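Local coordinates for protein putative hyaluronoglucosaminidase (Clostridium perfringens, PDB 6PWI) that probably hydrolyses glycosidic bonds of hexosamine sugars as a secreted, cell-wall-associated family 84 glycoside hydrolase, at residues E326-P331 with T357-M361; L348-M354 with A382-Q386. One frame throughout, in Å; residues are numbered along the deposited sequence.

Contact 1. Residues E326-P331 with T357-M361; sequences EFIFVP and TIDIM
With chi1 at 44°, Glu-326 sets its CG between the backbone N and carbonyl carbon and extends across to Asp-359, whose CG stands beside its own N (chi1 -53°). The carboxylates meet with planes 26° apart, Glu-326 OE1 lying 2.9 Å from Asp-359 OD2. Both atoms are acceptors; Gln-178 donates to Glu-326 OE1, and a salt bridge from Lys-419 to Asp-359 OD1 probably offsets the like charges. Asp-359 lies on strand 359-362 and Glu-326 just ahead of strand 328-330, the sixth and fifth strands of the closed eight-stranded parallel barrel of the family 84 domain. Three hydrogen bonds alternate between the strands as expected for parallel pairing: Asp-359 N to Phe-327 O (3.0 Å), Phe-329 N to Asp-359 O (2.8 Å) and Met-361 N to Phe-329 O (2.9 Å). At the start of the pairing a water joins Phe-327 N to Thr-357 OG1, which also hydrogen-bonds Glu-315. On the face shared by Ile-328 and Asp-359, the Met-361 sulfur also packs, its SD 3.9 Å from Ile-328 CG2. The other face carries Phe-329 and Ile-360, and there Phe-329 CB rests 3.6 Å from Ile-358 CG2.

Contact 2. Residues L348-M354 with A382-Q386; sequences LKTIGTM and AVGRQ
Arg-385 reaches from the end of one barrel helix to the end of the preceding one, gripping the backbone at Gly-352 and Met-354. In the (beta/alpha)8 fold, these helices, 346-351 and 373-383, follow the fifth and sixth strands. The CB of Arg-385 points toward segment 348-354, and CG lies between the backbone N and carbonyl carbon (chi1 71°). CD continues extended, and a bend at chi3 then turns NE and the guanidinium toward the type I turn from Ile-351 to Met-354. NE donates to a water at 2.8 Å, which in turn donates to the O atoms of Val-383 and Gly-352. CZ comes 3.8 Å from Met-354 O, while NH1 turns to Pro-355 O. At the tip, Arg-385 NH2 bonds to Gly-352 O at 2.9 Å and, equally short, to Met-354 O. Both oxygens lie in the guanidinium plane, yet NH2 sits above each carbonyl plane, and the bond to Met-354 O is the straighter (165° against 140° at the hydrogen). Together, the direct and water-mediated bonds restrict rotation of the group. Farther back, the helices pack through apolar side chains: Leu-348 CD1 meets Ala-382 CB at 4.0 Å, and Leu-348 CB and CD2 both meet Val-383 CG2. At Gly-352, which has no side chain, the two backbones come close, and its CA-H points at Val-383 O, with 3.2 Å from Gly-352 CA to that oxygen.

Overall arrangement
The centres of the two contacts lie 11 Å apart, and their segments alternate along the chain: contact 1 pairs strands 328-330 and 359-362, while contact 2 covers the outside of that part of the barrel. Arg-385 joins them directly, its NH1 2.9 Å from Ile-358 O in a probable hydrogen bond. Packing completes the junction, with Ile-360 CD1 3.7 Å from Ile-351 CG2 and Phe-329 CE2 3.9 Å from Met-354 CE. Toward the catalytic side, the side chain of Val-330 in contact 1 is about 8 Å from that of Asp-299, the predicted proton donor, and about 4 Å from a bound 1,2-ethanediol. Contact 2 lies away from that site.

Contact 1. Residues E326-P331 with T357-M361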
ATOM      1  N   GLU A 326       5.802  17.517  -9.775  1.00 39.26           N
ATOM      2  CA  GLU A 326       5.520  18.602  -8.843  1.00 37.93           C
ATOM      3  C   GLU A 326       5.900  18.203  -7.420  1.00 33.89           C
ATOM      4  O   GLU A 326       5.896  17.022  -7.079  1.00 31.95           O
ATOM      5  CB  GLU A 326       4.079  19.105  -8.972  1.00 39.90           C
ATOM      6  CG  GLU A 326       3.040  18.008  -9.088  1.00 42.94           C
ATOM      7  CD  GLU A 326       1.684  18.537  -9.521  1.00 46.99           C
ATOM      8  OE1 GLU A 326       0.720  18.441  -8.719  1.00 47.19           O
ATOM      9  OE2 GLU A 326       1.593  19.055 -10.658  1.00 48.91           O
ATOM     10  N   PHE A 327       6.245  19.215  -6.617  1.00 31.19           N
ATOM     11  CA  PHE A 327       6.672  19.028  -5.243  1.00 31.01           C
ATOM     12  C   PHE A 327       5.507  18.605  -4.352  1.00 30.35           C
ATOM     13  O   PHE A 327       4.348  18.963  -4.576  1.00 29.49           O
ATOM     14  CB  PHE A 327       7.262  20.317  -4.669  1.00 32.11           C
ATOM     15  CG  PHE A 327       8.659  20.653  -5.127  1.00 33.34           C
ATOM     16  CD1 PHE A 327       9.763  20.010  -4.583  1.00 34.10           C
ATOM     17  CD2 PHE A 327       8.872  21.643  -6.078  1.00 33.15           C
ATOM     18  CE1 PHE A 327      11.049  20.336  -4.995  1.00 35.14           C
ATOM     19  CE2 PHE A 327      10.156  21.965  -6.492  1.00 33.14           C
ATOM     20  CZ  PHE A 327      11.242  21.311  -5.951  1.00 34.62           C
ATOM     21  N   ILE A 328       5.866  17.838  -3.323  1.00 29.01           N
ATOM     22  CA  ILE A 328       4.990  17.462  -2.233  1.00 28.32           C
ATOM     23  C   ILE A 328       5.433  18.277  -1.024  1.00 27.44           C
ATOM     24  O   ILE A 328       6.629  18.453  -0.814  1.00 29.73           O
ATOM     25  CB  ILE A 328       5.123  15.943  -2.026  1.00 29.56           C
ATOM     26  CG1 ILE A 328       4.310  15.195  -3.085  1.00 30.82           C
ATOM     27  CG2 ILE A 328       4.741  15.527  -0.618  1.00 30.87           C
ATOM     28  CD1 ILE A 328       4.994  13.972  -3.642  1.00 32.67           C
ATOM     29  N   PHE A 329       4.472  18.809  -0.261  1.00 25.53           N
ATOM     30  CA  PHE A 329       4.782  19.602   0.921  1.00 23.43           C
ATOM     31  C   PHE A 329       3.962  19.094   2.107  1.00 22.24           C
ATOM     32  O   PHE A 329       2.750  18.943   2.014  1.00 22.05           O
ATOM     33  CB  PHE A 329       4.555  21.090   0.636  1.00 23.23           C
ATOM     34  CG  PHE A 329       4.882  22.029   1.773  1.00 23.42           C
ATOM     35  CD1 PHE A 329       6.154  22.573   1.906  1.00 23.36           C
ATOM     36  CD2 PHE A 329       3.919  22.381   2.708  1.00 22.86           C
ATOM     37  CE1 PHE A 329       6.460  23.426   2.957  1.00 23.23           C
ATOM     38  CE2 PHE A 329       4.228  23.232   3.760  1.00 22.89           C
ATOM     39  CZ  PHE A 329       5.497  23.754   3.885  1.00 22.99           C
ATOM     40  N   VAL A 330       4.638  18.827   3.228  1.00 21.46           N
ATOM     41  CA  VAL A 330       3.961  18.380   4.433  1.00 21.10           C
ATOM     42  C   VAL A 330       3.956  19.550   5.411  1.00 21.84           C
ATOM     43  O   VAL A 330       5.011  19.983   5.856  1.00 23.26           O
ATOM     44  CB  VAL A 330       4.639  17.136   5.043  1.00 19.76           C
ATOM     45  CG1 VAL A 330       4.039  16.768   6.390  1.00 19.84           C
ATOM     46  CG2 VAL A 330       4.584  15.952   4.108  1.00 19.46           C
ATOM     47  N   PRO A 331       2.782  20.115   5.767  1.00 22.14           N
ATOM     48  CA  PRO A 331       2.745  21.362   6.533  1.00 22.45           C
ATOM     49  C   PRO A 331       2.991  21.098   8.017  1.00 24.05           C
ATOM     50  O   PRO A 331       2.926  19.949   8.458  1.00 23.50           O
ATOM     51  CB  PRO A 331       1.318  21.860   6.257  1.00 22.35           C
ATOM     52  CG  PRO A 331       0.506  20.585   6.103  1.00 21.68           C
ATOM     53  CD  PRO A 331       1.444  19.581   5.464  1.00 21.51           C
ATOM     54  N   THR A 357       0.983  24.408  -7.917  1.00 33.32           N
ATOM     55  CA  THR A 357       1.317  23.070  -8.383  1.00 31.11           C
ATOM     56  C   THR A 357       1.679  22.145  -7.219  1.00 30.36           C
ATOM     57  O   THR A 357       1.691  20.927  -7.385  1.00 31.13           O
ATOM     58  CB  THR A 357       2.493  23.111  -9.368  1.00 30.97           C
ATOM     59  OG1 THR A 357       3.581  23.771  -8.713  1.00 30.51           O
ATOM     60  CG2 THR A 357       2.152  23.785 -10.681  1.00 28.88           C
ATOM     61  N   ILE A 358       1.996  22.725  -6.054  1.00 27.84           N
ATOM     62  CA  ILE A 358       2.511  21.957  -4.932  1.00 26.72           C
ATOM     63  C   ILE A 358       1.363  21.212  -4.254  1.00 26.98           C
ATOM     64  O   ILE A 358       0.315  21.792  -3.985  1.00 28.61           O
ATOM     65  CB  ILE A 358       3.294  22.866  -3.963  1.00 25.53           C
ATOM     66  CG1 ILE A 358       4.524  23.468  -4.651  1.00 24.97           C
ATOM     67  CG2 ILE A 358       3.664  22.118  -2.693  1.00 23.52           C
ATOM     68  CD1 ILE A 358       5.117  24.662  -3.934  1.00 24.49           C
ATOM     69  N   ASP A 359       1.586  19.921  -3.992  1.00 26.46           N
ATOM     70  CA  ASP A 359       0.632  19.060  -3.313  1.00 27.38           C
ATOM     71  C   ASP A 359       0.900  19.060  -1.810  1.00 25.60           C
ATOM     72  O   ASP A 359       1.902  18.515  -1.352  1.00 25.55           O
ATOM     73  CB  ASP A 359       0.659  17.653  -3.914  1.00 29.97           C
ATOM     74  CG  ASP A 359       0.482  17.710  -5.421  1.00 33.52           C
ATOM     75  OD1 ASP A 359      -0.552  18.267  -5.862  1.00 34.59           O
ATOM     76  OD2 ASP A 359       1.404  17.254  -6.144  1.00 35.04           O
ATOM     77  N   ILE A 360      -0.010  19.684  -1.054  1.00 23.72           N
ATOM     78  CA  ILE A 360       0.122  19.797   0.389  1.00 22.09           C
ATOM     79  C   ILE A 360      -0.606  18.621   1.046  1.00 22.18           C
ATOM     80  O   ILE A 360      -1.732  18.291   0.672  1.00 22.83           O
ATOM     81  CB  ILE A 360      -0.412  21.167   0.850  1.00 20.61           C
ATOM     82  CG1 ILE A 360       0.437  22.305   0.276  1.00 19.71           C
ATOM     83  CG2 ILE A 360      -0.510  21.221   2.367  1.00 20.08           C
ATOM     84  CD1 ILE A 360      -0.286  23.627   0.124  1.00 19.23           C
ATOM     85  N   MET A 361       0.054  17.990   2.022  1.00 21.50           N
ATOM     86  CA  MET A 361      -0.439  16.759   2.619  1.00 21.30           C
ATOM     87  C   MET A 361      -1.221  17.060   3.897  1.00 20.60           C
ATOM     88  O   MET A 361      -1.182  18.175   4.416  1.00 20.57           O
ATOM     89  CB  MET A 361       0.703  15.794   2.937  1.00 22.64           C
ATOM     90  CG  MET A 361       1.518  15.429   1.724  1.00 25.13           C
ATOM     91  SD  MET A 361       2.389  13.867   1.956  1.00 27.13           S
ATOM     92  CE  MET A 361       1.077  12.706   1.570  1.00 25.51           C
TER
HETATM   93  O   HOH W   1       5.498  21.862  -7.656  1.00 32.71           O

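Contact 2. Residues L348-M354 with A382-Q386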
ATOM      1  N   LEU A 348      -2.227  27.987   7.720  1.00 26.85           N
ATOM      2  CA  LEU A 348      -2.727  27.277   6.553  1.00 27.29           C
ATOM      3  C   LEU A 348      -3.033  28.261   5.424  1.00 28.48           C
ATOM      4  O   LEU A 348      -2.786  27.961   4.260  1.00 28.75           O
ATOM      5  CB  LEU A 348      -3.947  26.421   6.923  1.00 26.11           C
ATOM      6  CG  LEU A 348      -3.674  25.227   7.845  1.00 25.14           C
ATOM      7  CD1 LEU A 348      -4.964  24.514   8.216  1.00 23.93           C
ATOM      8  CD2 LEU A 348      -2.688  24.243   7.227  1.00 23.94           C
ATOM      9  N   LYS A 349      -3.540  29.447   5.777  1.00 30.72           N
ATOM     10  CA  LYS A 349      -3.848  30.484   4.806  1.00 30.96           C
ATOM     11  C   LYS A 349      -2.568  30.897   4.080  1.00 32.01           C
ATOM     12  O   LYS A 349      -2.583  31.079   2.862  1.00 32.93           O
ATOM     13  CB  LYS A 349      -4.538  31.660   5.501  1.00 33.34           C
ATOM     14  CG  LYS A 349      -5.075  32.768   4.604  1.00 35.59           C
ATOM     15  CD  LYS A 349      -5.805  33.816   5.416  1.00 38.87           C
ATOM     16  CE  LYS A 349      -5.675  35.229   4.885  1.00 41.44           C
ATOM     17  NZ  LYS A 349      -6.727  35.534   3.889  1.00 45.35           N
ATOM     18  N   THR A 350      -1.459  31.007   4.828  1.00 29.71           N
ATOM     19  CA  THR A 350      -0.193  31.419   4.240  1.00 29.53           C
ATOM     20  C   THR A 350       0.377  30.335   3.326  1.00 29.61           C
ATOM     21  O   THR A 350       0.803  30.629   2.206  1.00 28.96           O
ATOM     22  CB  THR A 350       0.831  31.795   5.311  1.00 28.88           C
ATOM     23  OG1 THR A 350       0.236  32.872   6.026  1.00 30.73           O
ATOM     24  CG2 THR A 350       2.140  32.259   4.717  1.00 27.60           C
ATOM     25  N   ILE A 351       0.409  29.100   3.846  1.00 28.46           N
ATOM     26  CA  ILE A 351       0.877  27.910   3.152  1.00 28.36           C
ATOM     27  C   ILE A 351       0.156  27.790   1.812  1.00 27.78           C
ATOM     28  O   ILE A 351       0.754  27.405   0.813  1.00 26.39           O
ATOM     29  CB  ILE A 351       0.689  26.677   4.065  1.00 29.95           C
ATOM     30  CG1 ILE A 351       1.761  26.631   5.156  1.00 33.49           C
ATOM     31  CG2 ILE A 351       0.633  25.367   3.301  1.00 30.40           C
ATOM     32  CD1 ILE A 351       3.153  27.018   4.695  1.00 34.65           C
ATOM     33  N   GLY A 352      -1.122  28.175   1.796  1.00 27.69           N
ATOM     34  CA  GLY A 352      -1.943  28.090   0.600  1.00 28.69           C
ATOM     35  C   GLY A 352      -1.569  29.112  -0.473  1.00 27.85           C
ATOM     36  O   GLY A 352      -2.078  29.035  -1.589  1.00 27.21           O
ATOM     37  N   THR A 353      -0.690  30.064  -0.138  1.00 27.78           N
ATOM     38  CA  THR A 353      -0.254  31.051  -1.118  1.00 28.79           C
ATOM     39  C   THR A 353       1.000  30.582  -1.856  1.00 29.51           C
ATOM     40  O   THR A 353       1.470  31.282  -2.746  1.00 31.53           O
ATOM     41  CB  THR A 353      -0.035  32.449  -0.521  1.00 27.72           C
ATOM     42  OG1 THR A 353       1.136  32.413   0.295  1.00 28.56           O
ATOM     43  CG2 THR A 353      -1.228  32.962   0.255  1.00 26.82           C
ATOM     44  N   MET A 354       1.536  29.406  -1.504  1.00 28.79           N
ATOM     45  CA  MET A 354       2.661  28.867  -2.250  1.00 28.35           C
ATOM     46  C   MET A 354       2.188  28.392  -3.627  1.00 29.10           C
ATOM     47  O   MET A 354       0.986  28.268  -3.850  1.00 28.97           O
ATOM     48  CB  MET A 354       3.393  27.768  -1.475  1.00 28.47           C
ATOM     49  CG  MET A 354       2.651  26.449  -1.367  1.00 28.91           C
ATOM     50  SD  MET A 354       3.662  25.215  -0.497  1.00 28.56           S
ATOM     51  CE  MET A 354       3.902  26.005   1.094  1.00 26.70           C
ATOM     52  N   ALA A 382      -9.566  25.969   4.187  1.00 24.37           N
ATOM     53  CA  ALA A 382      -8.496  26.598   4.950  1.00 24.53           C
ATOM     54  C   ALA A 382      -7.283  26.919   4.072  1.00 25.20           C
ATOM     55  O   ALA A 382      -6.636  27.950   4.250  1.00 24.68           O
ATOM     56  CB  ALA A 382      -8.108  25.719   6.115  1.00 22.92           C
ATOM     57  N   VAL A 383      -6.961  26.023   3.136  1.00 26.24           N
ATOM     58  CA  VAL A 383      -5.704  26.112   2.414  1.00 27.10           C
ATOM     59  C   VAL A 383      -5.940  26.733   1.036  1.00 29.35           C
ATOM     60  O   VAL A 383      -5.127  27.537   0.580  1.00 30.17           O
ATOM     61  CB  VAL A 383      -5.000  24.741   2.340  1.00 26.67           C
ATOM     62  CG1 VAL A 383      -3.753  24.776   1.472  1.00 26.80           C
ATOM     63  CG2 VAL A 383      -4.666  24.204   3.723  1.00 25.95           C
ATOM     64  N   GLY A 384      -7.041  26.345   0.375  1.00 29.05           N
ATOM     65  CA  GLY A 384      -7.395  26.894  -0.925  1.00 28.72           C
ATOM     66  C   GLY A 384      -7.296  25.873  -2.061  1.00 29.98           C
ATOM     67  O   GLY A 384      -7.556  26.204  -3.215  1.00 32.41           O
ATOM     68  N   ARG A 385      -6.921  24.633  -1.733  1.00 28.64           N
ATOM     69  CA  ARG A 385      -6.784  23.569  -2.716  1.00 27.35           C
ATOM     70  C   ARG A 385      -7.075  22.234  -2.032  1.00 27.94           C
ATOM     71  O   ARG A 385      -7.122  22.154  -0.810  1.00 28.36           O
ATOM     72  CB  ARG A 385      -5.375  23.582  -3.319  1.00 26.35           C
ATOM     73  CG  ARG A 385      -4.286  23.113  -2.364  1.00 26.32           C
ATOM     74  CD  ARG A 385      -2.875  23.372  -2.851  1.00 25.83           C
ATOM     75  NE  ARG A 385      -2.515  24.773  -2.687  1.00 25.33           N
ATOM     76  CZ  ARG A 385      -1.394  25.330  -3.135  1.00 24.62           C
ATOM     77  NH1 ARG A 385      -0.495  24.600  -3.777  1.00 23.89           N
ATOM     78  NH2 ARG A 385      -1.175  26.615  -2.919  1.00 23.09           N
ATOM     79  N   GLN A 386      -7.255  21.180  -2.828  1.00 28.44           N
ATOM     80  CA  GLN A 386      -7.566  19.872  -2.281  1.00 28.81           C
ATOM     81  C   GLN A 386      -6.323  19.242  -1.658  1.00 29.34           C
ATOM     82  O   GLN A 386      -5.198  19.538  -2.059  1.00 31.83           O
ATOM     83  CB  GLN A 386      -8.160  18.993  -3.372  1.00 30.22           C
ATOM     84  CG  GLN A 386      -9.512  19.489  -3.848  1.00 33.09           C
ATOM     85  CD  GLN A 386     -10.125  18.509  -4.815  1.00 35.87           C
ATOM     86  OE1 GLN A 386      -9.425  17.799  -5.541  1.00 35.34           O
ATOM     87  NE2 GLN A 386     -11.448  18.460  -4.809  1.00 38.96           N
TER
HETATM   88  O   HOH W   2      -4.280  26.802  -2.066  1.00 25.12           O